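Long-range contact in salmonella plasmid virulence: SpvB (Salmonella typhimurium, PDB 6P0X), which probably transfers ADP-ribose from NAD(+) to an arginine of host actin, blocking filament assembly, although this chain is only its N-terminal domain: residues A302-D314 against L319-E331. Sequence-based numbering, arbitrary orientation.
Sequences ADTLVSRLLLEYD and LTQLCAARTLAYE. With AKR (acrylic acid), chain E.
Strands 304-314 and 321-328 pair as an antiparallel beta hairpin at the C-terminal end of the modelled domain, with 304-314 also hydrogen-bonded along its other edge to strand 288-293. Backbone pairing runs from Arg308 with Leu328 to Asp314 with Gln321, and Leu310 N meets Arg326 O at 2.8 Å. Two residues, Cys323 and Ala324, sit opposite the single Glu312, the hallmark of a classic beta bulge; Glu312 O accepts from Cys323 N at 2.8 Å and from Ala324 N at 3.0 Å. Beyond the bulge, Leu322 pairs with Tyr313 and lays CD1 over one face of its ring, a CH-pi contact 4.1 Å from the centroid. The same methyl touches Leu311 CB, while Thr320 CG2 comes obliquely to Tyr313 CD1 at 3.5 Å; the phenol OH is hydrogen-bonded to Cys286 O. On this face Leu311 CD2 also meets Ala325 CB, and both residues pack on Leu18 of strand 16-19. The other face carries Leu310, whose CB lies 3.7 Å from Leu328 CD1. Beside them the Arg308 side chain, extended from CG to NE, delivers NH1 to Tyr330 OH at 2.6 Å in a bent hydrogen bond; Tyr330 is poorly ordered, so the fine geometry is less certain. Gln288 OE1 takes Arg308 NE. Arg308 NH1 also bonds Asp251 O and Tyr330 OH bonds Pro252 O, so the pair joins the hairpin to residues 251-252. Further along, Glu312 OE2 approaches acrylic acid O at 3.0 Å, with the opposite charge of Arg326 nearby but beyond salt-bridge range.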
loop_
_atom_site.group_PDB
_atom_site.type_symbol
_atom_site.label_atom_id
_atom_site.label_comp_id
_atom_site.label_asym_id
_atom_site.label_seq_id
_atom_site.Cartn_x
_atom_site.Cartn_y
_atom_site.Cartn_z
ATOM N N ALA A 302 25.959 1.993 3.075
ATOM C CA ALA A 302 24.657 1.658 3.644
ATOM C C ALA A 302 23.679 1.187 2.573
ATOM O O ALA A 302 22.896 0.258 2.807
ATOM C CB ALA A 302 24.089 2.859 4.399
ATOM N N ASP A 303 23.707 1.808 1.395
ATOM C CA ASP A 303 22.709 1.564 0.362
ATOM C C ASP A 303 23.399 1.313 -0.970
ATOM O O ASP A 303 24.248 2.105 -1.391
ATOM C CB ASP A 303 21.752 2.755 0.247
ATOM C CG ASP A 303 21.333 3.296 1.600
ATOM O OD1 ASP A 303 20.765 2.525 2.402
ATOM O OD2 ASP A 303 21.589 4.490 1.871
ATOM N N THR A 304 23.037 0.208 -1.626
ATOM C CA THR A 304 23.643 -0.202 -2.892
ATOM C C THR A 304 22.545 -0.400 -3.928
ATOM O O THR A 304 21.730 -1.321 -3.803
ATOM C CB THR A 304 24.455 -1.485 -2.726
ATOM O OG1 THR A 304 25.540 -1.252 -1.819
ATOM C CG2 THR A 304 25.010 -1.930 -4.068
ATOM N N LEU A 305 22.529 0.450 -4.950
ATOM C CA LEU A 305 21.569 0.310 -6.035
ATOM C C LEU A 305 22.012 -0.812 -6.964
ATOM O O LEU A 305 23.151 -0.823 -7.442
ATOM C CB LEU A 305 21.445 1.619 -6.813
ATOM C CG LEU A 305 20.594 1.596 -8.083
ATOM C CD1 LEU A 305 19.151 1.243 -7.747
ATOM C CD2 LEU A 305 20.675 2.927 -8.817
ATOM N N VAL A 306 21.111 -1.756 -7.221
ATOM C CA VAL A 306 21.428 -2.905 -8.050
ATOM C C VAL A 306 20.643 -2.905 -9.358
ATOM O O VAL A 306 21.132 -3.438 -10.362
ATOM C CB VAL A 306 21.222 -4.228 -7.282
ATOM C CG1 VAL A 306 21.996 -4.195 -5.965
ATOM C CG2 VAL A 306 19.756 -4.478 -7.030
ATOM N N SER A 307 19.451 -2.319 -9.385
ATOM C CA SER A 307 18.653 -2.315 -10.601
ATOM C C SER A 307 17.743 -1.095 -10.601
ATOM O O SER A 307 17.239 -0.685 -9.548
ATOM C CB SER A 307 17.836 -3.606 -10.727
ATOM O OG SER A 307 17.315 -3.756 -12.031
ATOM N N ARG A 308 17.542 -0.514 -11.788
ATOM C CA ARG A 308 16.724 0.685 -11.950
ATOM C C ARG A 308 15.760 0.465 -13.107
ATOM O O ARG A 308 16.174 0.479 -14.267
ATOM C CB ARG A 308 17.604 1.912 -12.211
ATOM C CG ARG A 308 16.838 3.175 -12.574
ATOM C CD ARG A 308 17.787 4.318 -12.878
ATOM N NE ARG A 308 17.106 5.608 -12.840
ATOM C CZ ARG A 308 17.667 6.762 -13.188
ATOM N NH1 ARG A 308 18.926 6.793 -13.601
ATOM N NH2 ARG A 308 16.971 7.889 -13.122
ATOM N N LEU A 309 14.477 0.281 -12.808
ATOM C CA LEU A 309 13.456 0.222 -13.844
ATOM C C LEU A 309 12.995 1.649 -14.108
ATOM O O LEU A 309 12.333 2.263 -13.264
ATOM C CB LEU A 309 12.292 -0.671 -13.419
ATOM C CG LEU A 309 11.058 -0.639 -14.328
ATOM C CD1 LEU A 309 11.396 -1.121 -15.732
ATOM C CD2 LEU A 309 9.908 -1.451 -13.739
ATOM N N LEU A 310 13.352 2.169 -15.279
ATOM C CA LEU A 310 13.029 3.526 -15.690
ATOM C C LEU A 310 11.861 3.487 -16.659
ATOM O O LEU A 310 11.884 2.737 -17.648
ATOM C CB LEU A 310 14.229 4.214 -16.341
ATOM C CG LEU A 310 14.064 5.720 -16.570
ATOM C CD1 LEU A 310 13.663 6.441 -15.287
ATOM C CD2 LEU A 310 15.335 6.325 -17.163
ATOM N N LEU A 311 10.846 4.290 -16.354
ATOM C CA LEU A 311 9.609 4.377 -17.110
ATOM C C LEU A 311 9.582 5.695 -17.870
ATOM O O LEU A 311 9.888 6.749 -17.304
ATOM C CB LEU A 311 8.403 4.285 -16.176
ATOM C CG LEU A 311 8.399 3.125 -15.175
ATOM C CD1 LEU A 311 7.265 3.280 -14.171
ATOM C CD2 LEU A 311 8.316 1.777 -15.882
ATOM N N GLU A 312 9.238 5.630 -19.149
ATOM C CA GLU A 312 9.069 6.804 -19.993
ATOM C C GLU A 312 7.596 6.936 -20.350
ATOM O O GLU A 312 6.968 5.956 -20.782
ATOM C CB GLU A 312 9.917 6.697 -21.262
ATOM C CG GLU A 312 11.396 6.458 -21.012
ATOM C CD GLU A 312 12.195 6.376 -22.298
ATOM O OE1 GLU A 312 12.000 7.244 -23.176
ATOM O OE2 GLU A 312 13.014 5.444 -22.432
ATOM N N TYR A 313 7.071 8.154 -20.210
ATOM C CA TYR A 313 5.660 8.453 -20.392
ATOM C C TYR A 313 5.466 9.456 -21.516
ATOM O O TYR A 313 6.325 10.306 -21.771
ATOM C CB TYR A 313 5.035 9.056 -19.126
ATOM C CG TYR A 313 4.882 8.115 -17.961
ATOM C CD1 TYR A 313 3.760 7.307 -17.840
ATOM C CD2 TYR A 313 5.844 8.056 -16.964
ATOM C CE1 TYR A 313 3.609 6.454 -16.769
ATOM C CE2 TYR A 313 5.703 7.208 -15.891
ATOM C CZ TYR A 313 4.583 6.408 -15.797
ATOM O OH TYR A 313 4.434 5.558 -14.728
ATOM N N ASP A 314 4.314 9.360 -22.173
ATOM C CA ASP A 314 3.815 10.441 -23.017
ATOM C C ASP A 314 2.965 11.320 -22.109
ATOM O O ASP A 314 1.838 10.960 -21.764
ATOM C CB ASP A 314 3.000 9.896 -24.185
ATOM C CG ASP A 314 3.859 9.227 -25.239
ATOM O OD1 ASP A 314 4.994 9.691 -25.477
ATOM O OD2 ASP A 314 3.393 8.229 -25.832
ATOM N N LEU A 319 -4.105 13.182 -21.027
ATOM C CA LEU A 319 -3.830 11.868 -20.466
ATOM C C LEU A 319 -2.330 11.623 -20.498
ATOM O O LEU A 319 -1.622 12.101 -21.389
ATOM C CB LEU A 319 -4.540 10.744 -21.234
ATOM C CG LEU A 319 -3.652 10.002 -22.249
ATOM C CD1 LEU A 319 -3.684 8.499 -22.034
ATOM C CD2 LEU A 319 -4.011 10.344 -23.685
ATOM N N THR A 320 -1.849 10.899 -19.500
ATOM C CA THR A 320 -0.483 10.402 -19.490
ATOM C C THR A 320 -0.501 8.914 -19.806
ATOM O O THR A 320 -1.246 8.152 -19.181
ATOM C CB THR A 320 0.185 10.658 -18.141
ATOM O OG1 THR A 320 0.345 12.070 -17.958
ATOM C CG2 THR A 320 1.544 9.996 -18.105
ATOM N N GLN A 321 0.316 8.504 -20.773
ATOM C CA GLN A 321 0.384 7.114 -21.201
ATOM C C GLN A 321 1.827 6.637 -21.142
ATOM O O GLN A 321 2.728 7.309 -21.655
ATOM C CB GLN A 321 -0.161 6.948 -22.624
ATOM C CG GLN A 321 -0.268 5.503 -23.083
ATOM C CD GLN A 321 -1.392 4.758 -22.392
ATOM O OE1 GLN A 321 -2.493 5.285 -22.236
ATOM N NE2 GLN A 321 -1.119 3.530 -21.967
ATOM N N LEU A 322 2.039 5.474 -20.533
ATOM C CA LEU A 322 3.370 4.885 -20.507
ATOM C C LEU A 322 3.768 4.468 -21.915
ATOM O O LEU A 322 3.008 3.788 -22.612
ATOM C CB LEU A 322 3.411 3.677 -19.573
ATOM C CG LEU A 322 4.754 2.941 -19.556
ATOM C CD1 LEU A 322 5.710 3.618 -18.585
ATOM C CD2 LEU A 322 4.585 1.466 -19.214
ATOM N N CYS A 323 4.955 4.874 -22.338
ATOM C CA CYS A 323 5.412 4.548 -23.677
ATOM C C CYS A 323 6.642 3.658 -23.707
ATOM O O CYS A 323 6.840 2.951 -24.701
ATOM C CB CYS A 323 5.687 5.833 -24.480
ATOM S SG CYS A 323 6.995 6.883 -23.823
ATOM N N ALA A 324 7.475 3.660 -22.665
ATOM C CA ALA A 324 8.658 2.808 -22.714
ATOM C C ALA A 324 9.091 2.430 -21.305
ATOM O O ALA A 324 8.724 3.081 -20.327
ATOM C CB ALA A 324 9.811 3.486 -23.466
ATOM N N ALA A 325 9.885 1.364 -21.215
ATOM C CA ALA A 325 10.439 0.934 -19.939
ATOM C C ALA A 325 11.717 0.149 -20.192
ATOM O O ALA A 325 11.809 -0.595 -21.172
ATOM C CB ALA A 325 9.442 0.081 -19.152
ATOM N N ARG A 326 12.697 0.320 -19.306
ATOM C CA ARG A 326 13.914 -0.488 -19.383
ATOM C C ARG A 326 14.617 -0.490 -18.035
ATOM O O ARG A 326 14.441 0.424 -17.229
ATOM C CB ARG A 326 14.862 0.015 -20.476
ATOM C CG ARG A 326 14.863 1.515 -20.628
ATOM C CD ARG A 326 16.237 2.096 -20.421
ATOM N NE ARG A 326 16.219 3.543 -20.595
ATOM C CZ ARG A 326 17.299 4.284 -20.813
ATOM N NH1 ARG A 326 18.493 3.713 -20.893
ATOM N NH2 ARG A 326 17.183 5.597 -20.960
ATOM N N THR A 327 15.432 -1.521 -17.800
ATOM C CA THR A 327 16.135 -1.682 -16.530
ATOM C C THR A 327 17.620 -1.411 -16.746
ATOM O O THR A 327 18.306 -2.170 -17.440
ATOM C CB THR A 327 15.923 -3.075 -15.942
ATOM O OG1 THR A 327 16.334 -4.065 -16.892
ATOM C CG2 THR A 327 14.464 -3.284 -15.576
ATOM N N LEU A 328 18.102 -0.331 -16.143
ATOM C CA LEU A 328 19.501 0.060 -16.170
ATOM C C LEU A 328 20.256 -0.455 -14.948
ATOM O O LEU A 328 19.687 -0.655 -13.864
ATOM C CB LEU A 328 19.633 1.584 -16.242
ATOM C CG LEU A 328 18.924 2.354 -17.361
ATOM C CD1 LEU A 328 17.508 2.726 -16.947
ATOM C CD2 LEU A 328 19.705 3.601 -17.771
ATOM N N ALA A 329 21.554 -0.692 -15.154
ATOM C CA ALA A 329 22.519 -1.026 -14.115
ATOM C C ALA A 329 23.683 -0.046 -14.215
ATOM O O ALA A 329 24.050 0.385 -15.310
ATOM C CB ALA A 329 23.025 -2.467 -14.236
ATOM N N TYR A 330 24.282 0.298 -13.070
ATOM C CA TYR A 330 25.372 1.282 -13.005
ATOM C C TYR A 330 26.551 0.619 -12.289
ATOM O O TYR A 330 26.741 0.783 -11.084
ATOM C CB TYR A 330 24.925 2.547 -12.268
ATOM C CG TYR A 330 23.821 3.310 -12.958
ATOM C CD1 TYR A 330 22.497 2.912 -12.831
ATOM C CD2 TYR A 330 24.094 4.450 -13.705
ATOM C CE1 TYR A 330 21.479 3.601 -13.452
ATOM C CE2 TYR A 330 23.079 5.154 -14.327
ATOM C CZ TYR A 330 21.772 4.726 -14.199
ATOM O OH TYR A 330 20.754 5.422 -14.818
ATOM N N GLU A 331 27.331 -0.161 -13.028
ATOM C CA GLU A 331 28.488 -0.848 -12.453
ATOM C C GLU A 331 29.824 -0.208 -12.815
ATOM O O GLU A 331 30.172 -0.115 -13.989
ATOM C CB GLU A 331 28.472 -2.312 -12.880
HETATM C CA AKR E . 12.668 5.191 -26.944
HETATM C CB AKR E . 12.767 4.906 -28.228
HETATM C C AKR E . 13.868 5.001 -26.017
HETATM O O AKR E . 13.812 4.192 -25.053
HETATM O OXT AKR E . 14.923 5.657 -26.221
#